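TsrD (Streptomyces laurentii, PDB 5X7L) belongs to the SnoaL-like polyketide cyclase family and has the helix-and-curved-sheet fold of the NTF2 clan. Local coordinates at residues 26-29 and 30-34. Residues are numbered along the deposited sequence; the frame is centred on the assembly and turned at random.
Sequences RHLD and HCLHP
Arg-26 offers its backbone carbonyl O to the edge of the His-30 imidazole, 3.4 Å from CD2 and close to the plane of the ring, which also stacks on His-15; its own long side chain reaches a salt bridge with Asp-24. At His-27 the carbonyl O accepts from His-30 N at 3.1 Å, an i to i+3 bond reaching it from above the carbonyl plane, while the imidazole, able to use both nitrogens, bonds to Glu-22 and His-15. Leu-28 does two jobs. Its carbonyl O takes two donors, Cys-31 N above its plane and Leu-32 N within it at 2.8 Å, so this one acceptor, in a buried residue, receives both bonds where helical backbone gives way to extended chain. In this SnoaL-like, NTF2-type fold the turn links helix 6-22 to the short strand 32-33, which pairs with strand 116-124 through Phe-117. The isobutyl group of Leu-28 has CG anti to the carbonyl carbon (chi1 -62°), a torsion matched in Leu-32 (chi1 -55°), and the two side chains point the same way, CD2 lying 3.8 Å from CD1 of Leu-32; both branched, apolar ends rest on Met-50 of helix 47-60. The small thiol of Cys-31, a buried residue, packs against Phe-16 of helix 6-22, and its SG lies 4.1 Å from Leu-28 CD2. Asp-29 OD1 forms a salt bridge with Arg-51, as suits a charged residue at a partly open position, and its carbonyl O shares a bridging water with Leu-32 O, both accepting at 2.8 Å.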
loop_
_atom_site.group_PDB
_atom_site.type_symbol
_atom_site.label_atom_id
_atom_site.label_comp_id
_atom_site.label_asym_id
_atom_site.label_seq_id
_atom_site.Cartn_x
_atom_site.Cartn_y
_atom_site.Cartn_z
ATOM N N ARG B 26 4.899 -10.025 -22.939
ATOM C CA ARG B 26 6.240 -10.607 -23.052
ATOM C C ARG B 26 7.251 -9.969 -22.094
ATOM O O ARG B 26 8.195 -10.629 -21.658
ATOM C CB ARG B 26 6.752 -10.524 -24.490
ATOM C CG ARG B 26 5.962 -11.387 -25.463
ATOM C CD ARG B 26 6.419 -11.181 -26.892
ATOM N NE ARG B 26 6.183 -9.807 -27.322
ATOM C CZ ARG B 26 6.399 -9.352 -28.551
ATOM N NH1 ARG B 26 6.860 -10.160 -29.499
ATOM N NH2 ARG B 26 6.148 -8.079 -28.828
ATOM N N HIS B 27 7.054 -8.701 -21.750
ATOM C CA HIS B 27 7.920 -8.068 -20.760
ATOM C C HIS B 27 7.904 -8.799 -19.416
ATOM O O HIS B 27 8.896 -8.772 -18.680
ATOM C CB HIS B 27 7.521 -6.613 -20.552
ATOM C CG HIS B 27 8.042 -5.699 -21.609
ATOM N ND1 HIS B 27 9.380 -5.403 -21.734
ATOM C CD2 HIS B 27 7.410 -5.013 -22.589
ATOM C CE1 HIS B 27 9.554 -4.576 -22.748
ATOM N NE2 HIS B 27 8.373 -4.322 -23.284
ATOM N N LEU B 28 6.787 -9.446 -19.089
ATOM C CA LEU B 28 6.683 -10.191 -17.835
ATOM C C LEU B 28 7.646 -11.370 -17.773
ATOM O O LEU B 28 8.030 -11.801 -16.689
ATOM C CB LEU B 28 5.257 -10.690 -17.606
ATOM C CG LEU B 28 4.194 -9.600 -17.481
ATOM C CD1 LEU B 28 2.844 -10.240 -17.212
ATOM C CD2 LEU B 28 4.543 -8.597 -16.386
ATOM N N ASP B 29 8.043 -11.898 -18.923
ATOM C CA ASP B 29 8.972 -13.023 -18.927
ATOM C C ASP B 29 10.335 -12.619 -18.381
ATOM O O ASP B 29 11.115 -13.470 -17.956
ATOM C CB ASP B 29 9.098 -13.601 -20.331
ATOM C CG ASP B 29 7.804 -14.211 -20.805
ATOM O OD1 ASP B 29 7.244 -15.048 -20.064
ATOM O OD2 ASP B 29 7.323 -13.836 -21.894
ATOM N N HIS B 30 10.609 -11.320 -18.382
ATOM C CA HIS B 30 11.886 -10.803 -17.916
ATOM C C HIS B 30 11.845 -10.272 -16.491
ATOM O O HIS B 30 12.862 -9.811 -15.984
ATOM C CB HIS B 30 12.374 -9.724 -18.879
ATOM C CG HIS B 30 12.491 -10.214 -20.283
ATOM N ND1 HIS B 30 13.634 -10.815 -20.766
ATOM C CD2 HIS B 30 11.590 -10.252 -21.293
ATOM C CE1 HIS B 30 13.440 -11.174 -22.022
ATOM N NE2 HIS B 30 12.207 -10.849 -22.365
ATOM N N CYS B 31 10.688 -10.347 -15.837
ATOM C CA CYS B 31 10.607 -9.923 -14.437
ATOM C C CYS B 31 9.803 -10.832 -13.508
ATOM O O CYS B 31 9.986 -10.745 -12.299
ATOM C CB CYS B 31 10.073 -8.490 -14.330
ATOM S SG CYS B 31 8.417 -8.238 -14.994
ATOM N N LEU B 32 8.927 -11.680 -14.051
ATOM C CA LEU B 32 8.117 -12.574 -13.220
ATOM C C LEU B 32 8.534 -14.027 -13.351
ATOM O O LEU B 32 8.856 -14.507 -14.437
ATOM C CB LEU B 32 6.633 -12.465 -13.564
ATOM C CG LEU B 32 5.981 -11.082 -13.521
ATOM C CD1 LEU B 32 4.479 -11.231 -13.644
ATOM C CD2 LEU B 32 6.332 -10.301 -12.264
ATOM N N HIS B 33 8.493 -14.724 -12.223
ATOM C CA HIS B 33 8.763 -16.151 -12.170
ATOM C C HIS B 33 7.702 -16.923 -12.959
ATOM O O HIS B 33 6.516 -16.615 -12.851
ATOM C CB HIS B 33 8.757 -16.606 -10.712
ATOM C CG HIS B 33 9.530 -17.861 -10.465
ATOM N ND1 HIS B 33 9.071 -19.103 -10.840
ATOM C CD2 HIS B 33 10.725 -18.066 -9.868
ATOM C CE1 HIS B 33 9.953 -20.021 -10.493
ATOM N NE2 HIS B 33 10.966 -19.418 -9.898
ATOM N N PRO B 34 8.112 -17.938 -13.741
ATOM C CA PRO B 34 7.102 -18.739 -14.446
ATOM C C PRO B 34 6.080 -19.394 -13.507
ATOM O O PRO B 34 4.947 -19.644 -13.913
ATOM C CB PRO B 34 7.941 -19.802 -15.168
ATOM C CG PRO B 34 9.261 -19.149 -15.375
ATOM C CD PRO B 34 9.481 -18.315 -14.137
HETATM O O HOH W 1 10.060 -15.680 -16.617
#